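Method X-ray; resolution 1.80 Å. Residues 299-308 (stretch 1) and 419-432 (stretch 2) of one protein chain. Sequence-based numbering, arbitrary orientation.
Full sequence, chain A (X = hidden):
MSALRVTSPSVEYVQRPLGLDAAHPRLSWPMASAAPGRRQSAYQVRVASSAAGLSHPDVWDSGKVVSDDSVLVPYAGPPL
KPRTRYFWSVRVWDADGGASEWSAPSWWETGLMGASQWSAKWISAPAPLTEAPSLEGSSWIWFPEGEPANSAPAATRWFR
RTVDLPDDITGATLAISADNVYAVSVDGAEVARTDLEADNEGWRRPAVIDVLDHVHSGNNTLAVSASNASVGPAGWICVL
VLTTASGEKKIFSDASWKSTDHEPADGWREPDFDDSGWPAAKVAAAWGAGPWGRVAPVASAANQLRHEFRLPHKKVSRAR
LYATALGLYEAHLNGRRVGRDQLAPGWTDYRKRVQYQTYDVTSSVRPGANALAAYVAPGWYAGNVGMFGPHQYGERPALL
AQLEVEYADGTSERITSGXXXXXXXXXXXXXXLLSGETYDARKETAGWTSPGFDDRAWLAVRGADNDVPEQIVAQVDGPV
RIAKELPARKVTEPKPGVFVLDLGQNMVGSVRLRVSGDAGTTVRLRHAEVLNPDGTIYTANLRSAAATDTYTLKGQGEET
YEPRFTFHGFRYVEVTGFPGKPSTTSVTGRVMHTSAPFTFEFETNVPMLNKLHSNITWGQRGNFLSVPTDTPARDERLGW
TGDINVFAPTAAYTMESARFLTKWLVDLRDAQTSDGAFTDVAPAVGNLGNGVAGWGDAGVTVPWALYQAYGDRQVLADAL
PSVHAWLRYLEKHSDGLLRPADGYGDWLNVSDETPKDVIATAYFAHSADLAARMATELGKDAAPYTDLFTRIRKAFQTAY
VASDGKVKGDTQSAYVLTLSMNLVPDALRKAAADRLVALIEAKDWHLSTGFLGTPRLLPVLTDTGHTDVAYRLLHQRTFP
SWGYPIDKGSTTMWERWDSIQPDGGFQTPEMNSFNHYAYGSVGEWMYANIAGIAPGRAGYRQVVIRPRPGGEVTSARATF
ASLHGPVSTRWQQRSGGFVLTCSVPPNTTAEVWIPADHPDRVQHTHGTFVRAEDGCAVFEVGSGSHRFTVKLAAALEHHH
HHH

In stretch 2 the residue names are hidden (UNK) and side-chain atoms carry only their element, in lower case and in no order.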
# COMPACT_ATOMS: atom_id res chain seq x y z
N ALA A 299 10.30 7.76 -20.47
CA ALA A 299 8.93 7.86 -20.97
C ALA A 299 8.09 6.94 -20.10
O ALA A 299 8.53 5.87 -19.70
CB ALA A 299 8.85 7.47 -22.44
N SER A 300 6.88 7.36 -19.77
CA SER A 300 6.05 6.57 -18.89
C SER A 300 4.64 6.43 -19.43
O SER A 300 3.70 6.47 -18.67
CB SER A 300 6.01 7.25 -17.51
OG SER A 300 7.30 7.25 -16.91
N ALA A 301 4.48 6.24 -20.74
CA ALA A 301 3.13 6.20 -21.30
C ALA A 301 2.44 4.90 -20.86
O ALA A 301 3.12 3.92 -20.53
CB ALA A 301 3.17 6.29 -22.82
N ALA A 302 1.10 4.93 -20.80
CA ALA A 302 0.26 3.72 -20.65
C ALA A 302 -0.29 3.46 -22.01
O ALA A 302 -1.30 4.07 -22.39
CB ALA A 302 -0.87 3.92 -19.68
N ASN A 303 0.39 2.63 -22.78
CA ASN A 303 -0.03 2.37 -24.17
C ASN A 303 -1.23 1.47 -24.31
O ASN A 303 -1.57 0.73 -23.41
CB ASN A 303 1.14 1.80 -24.98
CG ASN A 303 2.25 2.81 -25.21
OD1 ASN A 303 2.07 3.81 -25.88
ND2 ASN A 303 3.41 2.56 -24.63
N GLN A 304 -1.89 1.53 -25.47
CA GLN A 304 -2.99 0.64 -25.79
C GLN A 304 -2.54 -0.57 -26.61
O GLN A 304 -1.80 -0.42 -27.58
CB GLN A 304 -4.03 1.43 -26.59
CG GLN A 304 -4.64 2.58 -25.78
CD GLN A 304 -5.65 3.39 -26.58
OE1 GLN A 304 -5.65 3.39 -27.83
NE2 GLN A 304 -6.50 4.12 -25.87
N LEU A 305 -2.98 -1.76 -26.21
CA LEU A 305 -2.67 -3.01 -26.92
C LEU A 305 -3.98 -3.71 -27.24
O LEU A 305 -4.91 -3.68 -26.43
CB LEU A 305 -1.74 -3.89 -26.09
CG LEU A 305 -0.26 -3.52 -26.00
CD1 LEU A 305 0.03 -2.22 -25.28
CD2 LEU A 305 0.43 -4.65 -25.22
N ARG A 306 -4.11 -4.31 -28.42
CA ARG A 306 -5.38 -4.94 -28.75
C ARG A 306 -5.21 -6.07 -29.73
O ARG A 306 -4.21 -6.12 -30.46
CB ARG A 306 -6.39 -3.95 -29.37
CG ARG A 306 -6.01 -3.49 -30.77
CD ARG A 306 -6.97 -2.41 -31.30
NE ARG A 306 -8.39 -2.75 -31.14
CZ ARG A 306 -9.13 -3.39 -32.04
NH1 ARG A 306 -8.58 -3.86 -33.15
NH2 ARG A 306 -10.41 -3.61 -31.79
N HIS A 307 -6.23 -6.92 -29.76
CA HIS A 307 -6.30 -8.07 -30.64
C HIS A 307 -7.75 -8.39 -30.96
O HIS A 307 -8.56 -8.61 -30.04
CB HIS A 307 -5.66 -9.25 -29.94
CG HIS A 307 -5.72 -10.52 -30.71
ND1 HIS A 307 -5.21 -10.65 -31.99
CD2 HIS A 307 -6.20 -11.74 -30.38
CE1 HIS A 307 -5.38 -11.89 -32.41
NE2 HIS A 307 -5.99 -12.57 -31.46
N GLU A 308 -8.09 -8.45 -32.25
CA GLU A 308 -9.39 -9.00 -32.67
C GLU A 308 -9.29 -10.47 -33.06
O GLU A 308 -8.24 -10.93 -33.54
CB GLU A 308 -10.03 -8.19 -33.81
CG GLU A 308 -10.51 -6.82 -33.32
CD GLU A 308 -11.30 -6.03 -34.37
OE1 GLU A 308 -12.12 -6.64 -35.09
OE2 GLU A 308 -11.09 -4.79 -34.45
N UNK A 419 2.42 -12.23 -30.75
CA UNK A 419 3.00 -11.34 -31.76
C UNK A 419 1.98 -10.68 -32.68
O UNK A 419 2.30 -9.66 -33.29
c UNK A 419 3.91 -12.28 -32.57
c UNK A 419 2.92 -13.61 -30.89
c UNK A 419 4.23 -13.41 -31.62
N UNK A 420 0.77 -11.24 -32.77
CA UNK A 420 -0.24 -10.69 -33.67
C UNK A 420 -0.99 -9.45 -33.09
O UNK A 420 -1.76 -8.79 -33.80
c UNK A 420 -1.20 -11.79 -34.16
o UNK A 420 -1.14 -12.78 -31.88
c UNK A 420 -1.70 -12.74 -33.03
o UNK A 420 -2.66 -13.50 -33.32
N UNK A 421 -0.76 -9.12 -31.82
CA UNK A 421 -1.41 -7.94 -31.21
C UNK A 421 -0.85 -6.63 -31.78
O UNK A 421 0.28 -6.57 -32.28
c UNK A 421 -2.22 -10.33 -29.23
c UNK A 421 -4.60 -8.96 -25.59
c UNK A 421 -4.37 -10.09 -26.35
c UNK A 421 -3.50 -9.97 -27.44
c UNK A 421 -3.15 -7.60 -26.99
n UNK A 421 -3.08 -10.92 -28.35
c UNK A 421 -2.88 -8.74 -27.78
c UNK A 421 -1.21 -7.96 -29.66
c UNK A 421 -2.08 -8.98 -28.93
c UNK A 421 -4.00 -7.73 -25.90
N UNK A 422 -1.64 -5.56 -31.69
CA UNK A 422 -1.22 -4.27 -32.23
C UNK A 422 -1.31 -3.20 -31.13
O UNK A 422 -2.07 -3.38 -30.20
n UNK A 422 -2.23 -3.53 -36.59
c UNK A 422 -2.60 -4.72 -35.83
c UNK A 422 -1.77 -4.92 -34.58
n UNK A 422 -0.12 -4.26 -37.24
c UNK A 422 -1.09 -3.34 -37.25
n UNK A 422 -0.91 -2.22 -37.93
c UNK A 422 -2.09 -3.93 -33.45
N UNK A 423 -0.52 -2.15 -31.27
CA UNK A 423 -0.33 -1.13 -30.24
C UNK A 423 -0.40 0.28 -30.79
O UNK A 423 -0.06 0.54 -31.96
c UNK A 423 0.99 -1.37 -29.51
N UNK A 424 -0.83 1.21 -29.93
CA UNK A 424 -0.89 2.64 -30.24
C UNK A 424 -0.70 3.41 -28.95
O UNK A 424 -0.97 2.87 -27.86
c UNK A 424 -2.21 3.01 -30.87
N UNK A 425 -0.30 4.68 -29.06
CA UNK A 425 -0.08 5.52 -27.88
C UNK A 425 -1.38 5.83 -27.12
O UNK A 425 -1.42 5.73 -25.90
o UNK A 425 0.08 7.40 -29.39
c UNK A 425 0.68 6.80 -28.26
N UNK A 426 -2.45 6.16 -27.84
CA UNK A 426 -3.72 6.49 -27.16
C UNK A 426 -3.60 7.75 -26.29
O UNK A 426 -2.66 8.49 -26.46
N UNK A 427 -4.54 7.96 -25.35
CA UNK A 427 -4.58 9.24 -24.64
C UNK A 427 -3.71 9.34 -23.38
O UNK A 427 -3.46 10.46 -22.89
c UNK A 427 -5.68 7.10 -25.01
c UNK A 427 -6.04 9.35 -24.24
c UNK A 427 -6.52 7.96 -24.09
N UNK A 428 -3.26 8.21 -22.83
CA UNK A 428 -2.50 8.31 -21.57
C UNK A 428 -1.02 8.55 -21.84
O UNK A 428 -0.24 7.59 -21.99
c UNK A 428 -4.21 6.74 -20.63
c UNK A 428 -2.22 7.44 -19.25
c UNK A 428 -2.73 7.09 -20.65
c UNK A 428 -4.63 5.55 -19.79
N UNK A 429 -0.66 9.83 -21.89
CA UNK A 429 0.66 10.30 -22.30
C UNK A 429 1.72 9.93 -21.27
O UNK A 429 2.85 9.53 -21.61
c UNK A 429 0.61 11.84 -22.48
c UNK A 429 -0.43 12.19 -23.56
c UNK A 429 1.96 12.40 -22.85
N UNK A 430 1.35 10.02 -20.00
CA UNK A 430 2.29 9.70 -18.95
C UNK A 430 1.52 9.11 -17.77
O UNK A 430 0.42 9.56 -17.46
c UNK A 430 3.02 10.97 -18.54
o UNK A 430 4.05 10.65 -17.64
N UNK A 431 2.07 8.10 -17.11
CA UNK A 431 1.36 7.52 -15.97
C UNK A 431 2.40 7.03 -14.98
O UNK A 431 3.13 6.07 -15.26
c UNK A 431 0.49 6.37 -16.42
N UNK A 432 2.45 7.67 -13.82
CA UNK A 432 3.46 7.30 -12.83
C UNK A 432 2.81 7.31 -11.47
O UNK A 432 2.01 8.19 -11.17
c UNK A 432 4.62 8.32 -12.86
c UNK A 432 5.78 7.91 -11.96
o UNK A 432 5.83 8.34 -10.78
o UNK A 432 6.66 7.15 -12.44
O HOH W 1 5.72 9.61 -20.67
O HOH W 2 -3.04 5.55 -23.82
O HOH W 3 -4.51 -8.69 -33.55

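Position 419 has three side-chain carbons that close a ring onto the backbone N. It is proline, P419, and it does not touch stretch 1.

Position 420 has two carbons, the second carrying two oxygens. One oxygen lies 3.3 Å from H307 CE1. Two oxygens and no nitrogen make this aspartate, D420. A water joins D420 O to H307 ND1.

Position 421 has one carbon, then fused five- and six-membered rings with eight carbons and one nitrogen. H307 CB sits over the face of the five-membered ring, 3.4 Å from its centroid. The H307 ring makes an offset stack with the same ring, planes at 14°. A six-membered-ring carbon is 4.1 Å from L305 CB. Only tryptophan fits, W421.

Position 422 has three carbons, a nitrogen, then a carbon with two more nitrogens. The CB is on the same face as R306, and the end of the side chain leads away. The backbone N and O pair with R306. The guanidinium marks arginine, R422.

Positions 423 and 424 each have a single carbon. That of 423 is 4.3 Å from L305 CG, on the same sheet face as L305. That of 424 shares the other face with Q304. Both are alanine, A423 and A424.

Position 425 has one carbon then one oxygen. Its CA is 3.4 Å from N303 OD1. It is serine, S425.

Position 426 has no side-chain atoms and a positive phi. An ideal CB would lie 2.4 Å from Q304 CD, a clash. It is glycine, G426.

Position 427 has three carbons closing onto N. The ring carbon bonded to N is 3.2 Å from Q304 NE2. It is proline, P427.

Position 428 has four carbons, forked at the first, one arm two carbons long. The one-carbon arm lies 3.8 Å from A302 CB. This is isoleucine, I428.

Position 429 has one carbon carrying two more. It points away. It is valine, V429.

Position 430 has one carbon and one oxygen, also pointing away: serine, S430. Position 431 has one carbon, its CB, 4.3 Å from A302 CB: alanine, A431. Position 432 has two carbons, the second carrying two oxygens: aspartate, D432.

All six direct hydrogen bonds between the stretches are backbone to backbone; side chains add packing. Q304 N donates to A424 O at 2.9 Å, and A424 N donates to Q304 O at 3.0 Å. R306 N to R422 O and R422 N to R306 O are both 2.9 Å. The strands run antiparallel here. Farther along, A302 N bonds I428 O at 3.2 Å and A431 N bonds S300 O at 2.8 Å. Between these sections, a water links A302 O, S425 O and I428 N. The H307 stack on W421 closes the other end.

Stretch 2 (419-432) PDWRAASGPIVSAD
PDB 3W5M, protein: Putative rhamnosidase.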